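Local coordinates for protein DNA polymerase (Bacillus phage phi29, PDB 2PYJ) that replicates the viral genome as a protein-primed, strand-displacing family B DNA polymerase of high processivity and fidelity, with a proofreading 3'-5' exonuclease in its N-terminal region, at residues 247-252 with 484-489; 17-22 with 564-569; 289-294 with 342-347. The protein carries 2 engineered substitutions. All coordinates share one frame; numbering follows the deposited sequence.

Contact 1 of 3, residues 247-252 with 484-489. With MN (manganese (II) ion), chain R; MG (magnesium ion), chain S; DGT (2'-deoxyguanosine-5'-triphosphate), chain T.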
loop_
_atom_site.group_PDB
_atom_site.type_symbol
_atom_site.label_atom_id
_atom_site.label_comp_id
_atom_site.label_asym_id
_atom_site.label_seq_id
_atom_site.Cartn_x
_atom_site.Cartn_y
_atom_site.Cartn_z
ATOM N N VAL G 247 -13.042 11.556 16.046
ATOM C CA VAL G 247 -12.280 11.453 14.834
ATOM C C VAL G 247 -13.236 11.479 13.653
ATOM O O VAL G 247 -14.261 10.788 13.651
ATOM C CB VAL G 247 -11.442 10.148 14.772
ATOM C CG1 VAL G 247 -10.523 10.160 13.551
ATOM C CG2 VAL G 247 -10.632 9.946 16.076
ATOM N N PHE G 248 -12.879 12.286 12.658
ATOM C CA PHE G 248 -13.571 12.337 11.378
ATOM C C PHE G 248 -12.575 11.963 10.302
ATOM O O PHE G 248 -11.431 12.366 10.373
ATOM C CB PHE G 248 -14.124 13.742 11.111
ATOM C CG PHE G 248 -15.262 14.130 12.023
ATOM C CD1 PHE G 248 -15.013 14.787 13.224
ATOM C CD2 PHE G 248 -16.570 13.824 11.688
ATOM C CE1 PHE G 248 -16.059 15.147 14.071
ATOM C CE2 PHE G 248 -17.626 14.168 12.535
ATOM C CZ PHE G 248 -17.366 14.829 13.729
ATOM N N ASP G 249 -13.021 11.196 9.309
ATOM C CA ASP G 249 -12.131 10.669 8.254
ATOM C C ASP G 249 -12.825 10.806 6.915
ATOM O O ASP G 249 -13.950 10.340 6.759
ATOM C CB ASP G 249 -11.817 9.182 8.532
ATOM C CG ASP G 249 -10.726 8.603 7.603
ATOM O OD1 ASP G 249 -9.619 8.357 8.138
ATOM O OD2 ASP G 249 -10.955 8.376 6.361
ATOM N N VAL G 250 -12.161 11.429 5.942
ATOM C CA VAL G 250 -12.771 11.597 4.624
ATOM C C VAL G 250 -13.006 10.231 3.942
ATOM O O VAL G 250 -12.118 9.321 3.947
ATOM C CB VAL G 250 -11.963 12.532 3.687
ATOM C CG1 VAL G 250 -12.659 12.641 2.307
ATOM C CG2 VAL G 250 -11.830 13.908 4.296
ATOM N N ASN G 251 -14.220 10.089 3.398
ATOM C CA ASN G 251 -14.562 8.957 2.545
ATOM C C ASN G 251 -13.828 9.085 1.208
ATOM O O ASN G 251 -14.095 10.000 0.438
ATOM C CB ASN G 251 -16.067 8.874 2.337
ATOM C CG ASN G 251 -16.833 8.769 3.648
ATOM O OD1 ASN G 251 -16.385 8.104 4.592
ATOM N ND2 ASN G 251 -17.984 9.434 3.719
ATOM N N SER G 252 -12.867 8.185 0.968
ATOM C CA SER G 252 -12.059 8.175 -0.271
ATOM C C SER G 252 -11.470 9.542 -0.621
ATOM O O SER G 252 -11.843 10.128 -1.647
ATOM C CB SER G 252 -12.893 7.659 -1.456
ATOM O OG SER G 252 -13.226 6.297 -1.304
ATOM N N ALA G 484 -16.566 11.083 7.368
ATOM C CA ALA G 484 -17.226 10.071 8.185
ATOM C C ALA G 484 -16.895 10.338 9.630
ATOM O O ALA G 484 -15.724 10.567 9.968
ATOM C CB ALA G 484 -16.762 8.658 7.795
ATOM N N HIS G 485 -17.909 10.319 10.488
ATOM C CA HIS G 485 -17.674 10.348 11.919
ATOM C C HIS G 485 -17.158 8.971 12.257
ATOM O O HIS G 485 -17.925 8.020 12.358
ATOM C CB HIS G 485 -18.953 10.682 12.706
ATOM C CG HIS G 485 -18.745 10.762 14.189
ATOM N ND1 HIS G 485 -19.788 10.793 15.087
ATOM C CD2 HIS G 485 -17.612 10.798 14.933
ATOM C CE1 HIS G 485 -19.311 10.862 16.316
ATOM N NE2 HIS G 485 -17.993 10.863 16.250
ATOM N N GLU G 486 -15.841 8.861 12.377
ATOM C CA GLU G 486 -15.198 7.565 12.539
ATOM C C GLU G 486 -15.407 7.014 13.939
ATOM O O GLU G 486 -15.727 5.827 14.105
ATOM C CB GLU G 486 -13.709 7.660 12.221
ATOM C CG GLU G 486 -12.947 6.366 12.460
ATOM C CD GLU G 486 -11.461 6.546 12.342
ATOM O OE1 GLU G 486 -10.987 6.803 11.218
ATOM O OE2 GLU G 486 -10.760 6.427 13.380
ATOM N N SER G 487 -15.222 7.868 14.945
ATOM C CA SER G 487 -15.388 7.446 16.334
ATOM C C SER G 487 -15.495 8.605 17.293
ATOM O O SER G 487 -15.147 9.754 16.963
ATOM C CB SER G 487 -14.215 6.575 16.768
ATOM O OG SER G 487 -13.019 7.337 16.813
ATOM N N THR G 488 -15.995 8.285 18.482
ATOM C CA THR G 488 -15.920 9.158 19.632
ATOM C C THR G 488 -15.213 8.375 20.739
ATOM O O THR G 488 -15.524 7.206 20.977
ATOM C CB THR G 488 -17.314 9.604 20.085
ATOM O OG1 THR G 488 -17.974 10.260 18.995
ATOM C CG2 THR G 488 -17.224 10.561 21.256
ATOM N N PHE G 489 -14.255 9.014 21.399
ATOM C CA PHE G 489 -13.479 8.339 22.454
ATOM C C PHE G 489 -13.629 8.992 23.829
ATOM O O PHE G 489 -13.907 10.187 23.939
ATOM C CB PHE G 489 -12.000 8.162 22.041
ATOM C CG PHE G 489 -11.282 9.440 21.681
ATOM C CD1 PHE G 489 -10.860 10.332 22.672
ATOM C CD2 PHE G 489 -10.975 9.727 20.357
ATOM C CE1 PHE G 489 -10.175 11.503 22.340
ATOM C CE2 PHE G 489 -10.280 10.894 20.015
ATOM C CZ PHE G 489 -9.878 11.782 21.012
HETATM MN MN MN R . -10.488 8.163 4.473
HETATM MG MG MG S . -8.011 7.912 6.784
HETATM P PG DGT T . -12.149 5.456 3.416
HETATM O O1G DGT T . -11.870 4.003 3.704
HETATM O O2G DGT T . -13.584 5.676 3.023
HETATM O O3G DGT T . -11.574 6.538 4.370
HETATM O O3B DGT T . -11.309 5.661 2.042
HETATM P PB DGT T . -9.911 6.470 1.892
HETATM O O1B DGT T . -9.495 6.328 0.450
HETATM O O2B DGT T . -9.998 7.815 2.622
HETATM O O3A DGT T . -8.854 5.545 2.709
HETATM P PA DGT T . -8.011 6.042 3.990
HETATM O O1A DGT T . -7.492 4.740 4.624
HETATM O O2A DGT T . -8.795 7.103 4.822
HETATM O "O5'" DGT T . -6.720 6.662 3.298
HETATM C "C5'" DGT T . -6.638 8.030 2.959
HETATM C "C4'" DGT T . -5.873 8.185 1.671
HETATM O "O4'" DGT T . -4.520 7.664 1.769
HETATM C "C3'" DGT T . -6.496 7.491 0.462
HETATM O "O3'" DGT T . -7.594 8.205 -0.136
HETATM C "C2'" DGT T . -5.306 7.444 -0.459
HETATM C "C1'" DGT T . -4.150 7.144 0.503
HETATM N N9 DGT T . -4.090 5.675 0.550
HETATM C C8 DGT T . -4.622 4.834 1.477
HETATM N N7 DGT T . -4.380 3.546 1.114
HETATM C C5 DGT T . -3.701 3.574 -0.043
HETATM C C6 DGT T . -3.132 2.581 -0.972
HETATM O O6 DGT T . -3.224 1.356 -0.761
HETATM N N1 DGT T . -2.520 3.020 -2.071
HETATM C C2 DGT T . -2.393 4.328 -2.364
HETATM N N2 DGT T . -1.746 4.662 -3.496
HETATM N N3 DGT T . -2.892 5.309 -1.547
HETATM C C4 DGT T . -3.538 4.971 -0.408
HETATM O O HOH W 1 -8.701 7.708 10.552
HETATM O O HOH W 2 -6.782 8.677 8.444
#
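V247 and E486 lie side by side and point the same way, E486 OE2 resting 3.7 Å from V247 CG1. They meet in a classic beta bulge, where E486 and S487 both face V247: V247 O takes E486 N at 2.8 Å and, weakly, S487 N. On the face carrying F248 and H485, the two rings are near parallel, planes 26° apart, but slid so that they barely overlap, with centroids 5.0 Å apart; F248 CE2 instead rests 3.7 Å from H485 CB. The other face carries V247, D249, A484 and S487. Beyond the bulge, D249 pairs with A484 through bonds in both directions, D249 N to A484 O and A484 N to D249 O. With CG trans to its backbone N (chi1 -171°), D249 turns one carboxylate oxygen to each metal: OD2 lies 2.0 Å from the manganese and OD1 2.1 Å from the magnesium. V250 O and D458 also bind the manganese, as do oxygens of all three dGTP phosphates. The run from D249 is motif A of the family B palm, and S252 N hydrogen-bonds DGT O3B at 3.2 Å. A water 2.7 Å from D249 OD1 also approaches E486 OE1, linking E486 to the metal-bound D249. Both cations share D249 and DGT O2A; the D249-A484 bonds tie this metal-binding residue's backbone to the neighbouring strand, and the cations probably offset the phosphate charge.

Contact 2 of 3, residues 17-22 with 564-569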
loop_
_atom_site.group_PDB
_atom_site.type_symbol
_atom_site.label_atom_id
_atom_site.label_comp_id
_atom_site.label_asym_id
_atom_site.label_seq_id
_atom_site.Cartn_x
_atom_site.Cartn_y
_atom_site.Cartn_z
ATOM N N THR G 17 8.819 -24.801 10.711
ATOM C CA THR G 17 9.056 -23.471 11.289
ATOM C C THR G 17 10.416 -23.331 12.000
ATOM O O THR G 17 10.673 -22.307 12.636
ATOM C CB THR G 17 7.938 -23.126 12.291
ATOM O OG1 THR G 17 7.828 -24.173 13.251
ATOM C CG2 THR G 17 6.609 -22.974 11.587
ATOM N N LYS G 18 11.278 -24.353 11.884
ATOM C CA LYS G 18 12.578 -24.368 12.565
ATOM C C LYS G 18 13.696 -23.845 11.663
ATOM O O LYS G 18 13.784 -24.231 10.486
ATOM C CB LYS G 18 12.914 -25.788 13.062
ATOM C CG LYS G 18 11.881 -26.340 14.050
ATOM C CD LYS G 18 12.503 -27.185 15.155
ATOM C CE LYS G 18 12.622 -28.642 14.764
ATOM N NZ LYS G 18 13.067 -29.496 15.918
ATOM N N VAL G 19 14.556 -22.981 12.213
ATOM C CA VAL G 19 15.651 -22.383 11.424
ATOM C C VAL G 19 16.609 -23.474 10.932
ATOM O O VAL G 19 17.081 -23.432 9.794
ATOM C CB VAL G 19 16.451 -21.254 12.195
ATOM C CG1 VAL G 19 15.515 -20.371 13.029
ATOM C CG2 VAL G 19 17.549 -21.832 13.058
ATOM N N GLU G 20 16.855 -24.457 11.802
ATOM C CA GLU G 20 17.753 -25.584 11.516
ATOM C C GLU G 20 17.131 -26.683 10.639
ATOM O O GLU G 20 17.832 -27.580 10.191
ATOM C CB GLU G 20 18.263 -26.212 12.832
ATOM C CG GLU G 20 17.165 -26.473 13.898
ATOM C CD GLU G 20 16.916 -25.256 14.791
ATOM O OE1 GLU G 20 17.874 -24.813 15.476
ATOM O OE2 GLU G 20 15.774 -24.745 14.802
ATOM N N ASP G 21 15.823 -26.619 10.409
ATOM C CA ASP G 21 15.122 -27.655 9.640
ATOM C C ASP G 21 13.929 -27.076 8.882
ATOM O O ASP G 21 12.767 -27.394 9.168
ATOM C CB ASP G 21 14.679 -28.790 10.574
ATOM C CG ASP G 21 14.155 -30.003 9.818
ATOM O OD1 ASP G 21 13.480 -30.836 10.449
ATOM O OD2 ASP G 21 14.415 -30.124 8.602
ATOM N N CYS G 22 14.233 -26.233 7.902
ATOM C CA CYS G 22 13.208 -25.511 7.155
ATOM C C CYS G 22 12.903 -26.200 5.827
ATOM O O CYS G 22 13.770 -26.282 4.941
ATOM C CB CYS G 22 13.659 -24.077 6.910
ATOM S SG CYS G 22 12.491 -23.088 5.994
ATOM N N GLY G 564 14.413 -22.298 2.928
ATOM C CA GLY G 564 13.337 -21.315 2.760
ATOM C C GLY G 564 13.307 -20.229 3.808
ATOM O O GLY G 564 14.342 -19.679 4.167
ATOM N N VAL G 565 12.100 -19.917 4.288
ATOM C CA VAL G 565 11.852 -18.788 5.211
ATOM C C VAL G 565 11.172 -19.274 6.475
ATOM O O VAL G 565 10.275 -20.109 6.410
ATOM C CB VAL G 565 10.942 -17.691 4.543
ATOM C CG1 VAL G 565 10.146 -16.880 5.602
ATOM C CG2 VAL G 565 11.756 -16.773 3.684
ATOM N N VAL G 566 11.601 -18.760 7.624
ATOM C CA VAL G 566 10.922 -19.011 8.884
ATOM C C VAL G 566 10.695 -17.673 9.582
ATOM O O VAL G 566 11.368 -16.683 9.281
ATOM C CB VAL G 566 11.708 -19.996 9.839
ATOM C CG1 VAL G 566 11.865 -21.375 9.193
ATOM C CG2 VAL G 566 13.060 -19.415 10.241
ATOM N N LEU G 567 9.730 -17.651 10.495
ATOM C CA LEU G 567 9.499 -16.497 11.363
ATOM C C LEU G 567 10.246 -16.698 12.674
ATOM O O LEU G 567 10.164 -17.779 13.282
ATOM C CB LEU G 567 8.004 -16.325 11.643
ATOM C CG LEU G 567 7.068 -16.090 10.446
ATOM C CD1 LEU G 567 5.624 -15.994 10.914
ATOM C CD2 LEU G 567 7.448 -14.853 9.667
ATOM N N VAL G 568 11.008 -15.684 13.075
ATOM C CA VAL G 568 11.664 -15.637 14.387
ATOM C C VAL G 568 11.185 -14.354 15.078
ATOM O O VAL G 568 10.736 -13.425 14.404
ATOM C CB VAL G 568 13.208 -15.602 14.279
ATOM C CG1 VAL G 568 13.755 -16.835 13.480
ATOM C CG2 VAL G 568 13.674 -14.282 13.655
ATOM N N ASP G 569 11.288 -14.297 16.403
ATOM C CA ASP G 569 10.833 -13.099 17.146
ATOM C C ASP G 569 11.923 -12.044 17.295
ATOM O O ASP G 569 13.034 -12.319 17.734
ATOM C CB ASP G 569 10.225 -13.466 18.509
ATOM C CG ASP G 569 8.777 -13.951 18.394
ATOM O OD1 ASP G 569 8.028 -13.435 17.530
ATOM O OD2 ASP G 569 8.391 -14.842 19.167
#
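K18 O is approached from both sides of the contact: within its own loop it accepts D21 N at 3.1 Å, and across the contact it has V566 CG1 at 3.7 Å. The first closes a type I beta turn from K18 to D21; the second is a van der Waals approach of a methyl to a carbonyl oxygen that already has a donor. No hydrogen bond joins 17-22 to 564-569, so the two segments meet by packing alone, centred on V566. V566 divides its branches between different neighbours. With its CG1 trans to the carbonyl carbon (chi1 -62°), V566 turns that methyl to the K18 carbonyl and to C22, whose SG lies 3.7 Å from V566 CG1; V566 CG2 goes instead to V19, whose CG1 is 3.8 Å away. The V19 and V566 side chains cross at about a right angle. V19 CG1 also meets V568 CG1 at 4.0 Å, again crosswise, and thus touches two valines of the strand.

Strand 564-573, in a region involved in DNA binding and terminal-protein interaction, pairs with 551-561 as a two-stranded antiparallel hairpin at the C-terminal end of the chain. The loop joins strands 8-15 and 24-31 of the exonuclease sheet, so the contact lays the hairpin against the N-terminal region. V561 of the partner strand also touches V19 and C22.

C22 carries the deeper end of the contact. C22 SG, held trans to the backbone N (chi1 180°), runs up to the strand backbone, 3.6 Å from V565 N and 3.7 Å from G564 C. The C22 side chain also packs on F69 of helix 63-76, a residue that interacts with the primer terminal protein.

Contact 3 of 3, residues 289-294 with 342-347. With EDO (1,2-ethanediol), chain V.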
loop_
_atom_site.group_PDB
_atom_site.type_symbol
_atom_site.label_atom_id
_atom_site.label_comp_id
_atom_site.label_asym_id
_atom_site.label_seq_id
_atom_site.Cartn_x
_atom_site.Cartn_y
_atom_site.Cartn_z
ATOM N N ARG G 289 13.947 29.111 -3.683
ATOM C CA ARG G 289 14.756 29.102 -2.475
ATOM C C ARG G 289 14.247 30.244 -1.599
ATOM O O ARG G 289 14.030 31.352 -2.093
ATOM C CB ARG G 289 16.237 29.279 -2.798
ATOM C CG ARG G 289 16.932 27.988 -3.258
ATOM C CD ARG G 289 18.432 28.199 -3.491
ATOM N NE ARG G 289 18.702 28.879 -4.760
ATOM C CZ ARG G 289 18.889 28.267 -5.935
ATOM N NH1 ARG G 289 18.849 26.939 -6.033
ATOM N NH2 ARG G 289 19.122 28.993 -7.026
ATOM N N CYS G 290 14.022 29.964 -0.313
ATOM C CA CYS G 290 13.515 30.973 0.617
ATOM C C CYS G 290 13.882 30.678 2.065
ATOM O O CYS G 290 14.464 29.631 2.387
ATOM C CB CYS G 290 11.979 31.087 0.499
ATOM S SG CYS G 290 11.065 29.646 1.172
ATOM N N GLU G 291 13.561 31.634 2.928
ATOM C CA GLU G 291 13.518 31.420 4.375
ATOM C C GLU G 291 12.084 31.659 4.808
ATOM O O GLU G 291 11.334 32.307 4.086
ATOM C CB GLU G 291 14.483 32.354 5.081
ATOM C CG GLU G 291 15.894 32.242 4.526
ATOM C CD GLU G 291 16.890 33.054 5.282
ATOM O OE1 GLU G 291 17.410 34.021 4.704
ATOM O OE2 GLU G 291 17.159 32.732 6.449
ATOM N N PHE G 292 11.686 31.119 5.956
ATOM C CA PHE G 292 10.293 31.247 6.403
ATOM C C PHE G 292 10.139 31.228 7.913
ATOM O O PHE G 292 10.989 30.719 8.620
ATOM C CB PHE G 292 9.396 30.162 5.766
ATOM C CG PHE G 292 9.883 28.746 6.011
ATOM C CD1 PHE G 292 9.570 28.081 7.201
ATOM C CD2 PHE G 292 10.650 28.080 5.045
ATOM C CE1 PHE G 292 10.021 26.779 7.426
ATOM C CE2 PHE G 292 11.099 26.793 5.266
ATOM C CZ PHE G 292 10.787 26.142 6.460
ATOM N N GLU G 293 9.034 31.814 8.383
ATOM C CA GLU G 293 8.629 31.775 9.784
ATOM C C GLU G 293 7.133 31.529 9.842
ATOM O O GLU G 293 6.372 32.203 9.150
ATOM C CB GLU G 293 8.945 33.104 10.488
ATOM C CG GLU G 293 10.426 33.363 10.724
ATOM C CD GLU G 293 11.063 32.392 11.707
ATOM O OE1 GLU G 293 10.354 31.854 12.587
ATOM O OE2 GLU G 293 12.286 32.182 11.604
ATOM N N LEU G 294 6.715 30.571 10.671
ATOM C CA LEU G 294 5.290 30.263 10.880
ATOM C C LEU G 294 4.534 31.459 11.446
ATOM O O LEU G 294 5.010 32.100 12.386
ATOM C CB LEU G 294 5.142 29.090 11.855
ATOM C CG LEU G 294 3.751 28.486 12.046
ATOM C CD1 LEU G 294 3.226 27.865 10.752
ATOM C CD2 LEU G 294 3.790 27.443 13.157
ATOM N N LEU G 342 7.031 34.517 4.444
ATOM C CA LEU G 342 8.144 34.127 3.578
ATOM C C LEU G 342 9.122 35.293 3.419
ATOM O O LEU G 342 8.707 36.456 3.266
ATOM C CB LEU G 342 7.635 33.666 2.202
ATOM C CG LEU G 342 7.028 32.263 2.086
ATOM C CD1 LEU G 342 5.633 32.214 2.667
ATOM C CD2 LEU G 342 6.999 31.801 0.629
ATOM N N TYR G 343 10.417 34.980 3.469
ATOM C CA TYR G 343 11.472 35.990 3.345
ATOM C C TYR G 343 12.429 35.614 2.244
ATOM O O TYR G 343 12.668 34.427 1.999
ATOM C CB TYR G 343 12.266 36.124 4.659
ATOM C CG TYR G 343 11.427 36.423 5.873
ATOM C CD1 TYR G 343 10.949 35.387 6.690
ATOM C CD2 TYR G 343 11.106 37.744 6.218
ATOM C CE1 TYR G 343 10.163 35.665 7.828
ATOM C CE2 TYR G 343 10.321 38.032 7.349
ATOM C CZ TYR G 343 9.855 36.988 8.147
ATOM O OH TYR G 343 9.090 37.270 9.257
ATOM N N ASN G 344 12.993 36.627 1.591
ATOM C CA ASN G 344 14.057 36.431 0.601
ATOM C C ASN G 344 13.723 35.341 -0.404
ATOM O O ASN G 344 14.525 34.411 -0.623
ATOM C CB ASN G 344 15.381 36.072 1.303
ATOM C CG ASN G 344 15.835 37.127 2.304
ATOM O OD1 ASN G 344 16.536 36.811 3.263
ATOM N ND2 ASN G 344 15.454 38.382 2.076
ATOM N N VAL G 345 12.542 35.438 -1.010
ATOM C CA VAL G 345 12.089 34.392 -1.909
ATOM C C VAL G 345 12.752 34.555 -3.268
ATOM O O VAL G 345 12.651 35.604 -3.918
ATOM C CB VAL G 345 10.549 34.331 -2.043
ATOM C CG1 VAL G 345 10.131 33.095 -2.869
ATOM C CG2 VAL G 345 9.903 34.289 -0.657
ATOM N N GLU G 346 13.454 33.508 -3.676
ATOM C CA GLU G 346 14.084 33.453 -4.969
ATOM C C GLU G 346 13.256 32.516 -5.833
ATOM O O GLU G 346 13.241 31.308 -5.598
ATOM C CB GLU G 346 15.512 32.929 -4.822
ATOM C CG GLU G 346 16.331 33.000 -6.094
ATOM C CD GLU G 346 17.632 32.247 -5.993
ATOM O OE1 GLU G 346 18.043 31.895 -4.864
ATOM O OE2 GLU G 346 18.251 32.013 -7.046
ATOM N N TYR G 347 12.535 33.085 -6.804
ATOM C CA TYR G 347 11.792 32.298 -7.796
ATOM C C TYR G 347 12.741 31.940 -8.909
ATOM O O TYR G 347 13.219 32.812 -9.634
ATOM C CB TYR G 347 10.603 33.085 -8.350
ATOM C CG TYR G 347 9.558 33.378 -7.313
ATOM C CD1 TYR G 347 9.585 34.572 -6.592
ATOM C CD2 TYR G 347 8.562 32.456 -7.025
ATOM C CE1 TYR G 347 8.635 34.841 -5.625
ATOM C CE2 TYR G 347 7.606 32.715 -6.060
ATOM C CZ TYR G 347 7.646 33.910 -5.364
ATOM O OH TYR G 347 6.691 34.182 -4.406
HETATM C C1 EDO V . 3.893 32.693 -7.421
HETATM O O1 EDO V . 4.067 32.896 -6.012
HETATM C C2 EDO V . 3.927 31.211 -7.758
HETATM O O2 EDO V . 5.191 30.808 -8.317
#
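R289 and E346 form an antiparallel hydrogen-bonded pair at one end of a bulged two-strand pairing, and E291 with Y343 forms the next. Between them the register slips by one at a beta bulge, where N344 and V345 take up the chain opposite C290. The chain turns a corner at N344, and the axes of strands 289-294 and 345-347 run at 157°. The strands belong to a small antiparallel sheet whose place in the sequence is consistent with TPR1, an insertion of protein-primed polymerases.

Backbone bonds hold both pairs in both directions. E346 N to R289 O is the shortest, at 2.7 Å, and R289 N returns a bond to E346 O. Past the bulge, Y343 N reaches E291 O at 2.9 Å and E291 N gives a bond to Y343 O.

The charged interaction is the salt bridge on the face bearing R289, E291, Y343 and E346. R289 and E346 run side by side, pointing the same way, and the arginine, its chain bent at chi3 (-77°) to turn NE and NH2 onto the acid, grips side-on: R289 NE lies 3.1 Å from E346 OE1, and R289 NH2 lies 3.1 Å from E346 OE2. Both oxygens are met from above the carboxylate plane, and the two planar groups are turned 62° apart, so this is a twisted bidentate pair. R289 NH1 has a second carboxylate, D325, so the guanidinium pairs with two acids.

At the bulge C290 CB meets V345 CG2 at 4.0 Å, an apolar contact. At the far end, the Y343 ring lies beside E293, whose OE2 hydrogen-bonds S318. E293 CB sits at the edge of that ring, in its plane, and E293 CG lies 3.7 Å from Y343 CE1.

Overall arrangement
The three contacts are nested along the chain: contact 2 closes the longest loop, contact 1 lies within it, and contact 3 lies within the loop closed by contact 1. None touches another. Centres are about 41 Å apart for contacts 1 and 2, about 36 Å for contacts 1 and 3, and about 54 Å for contacts 2 and 3. Each involves a different sheet: strands 241-250 and 483-489 belong to the catalytic sheet of the palm, 283-294 and 340-356 to a separate five-stranded sheet, and 564-573 to a C-terminal hairpin against the exonuclease region. Contact 2 therefore brings the chain's end back to its beginning, while contacts 1 and 3 both lie in the polymerisation region, only contact 1 at the metals.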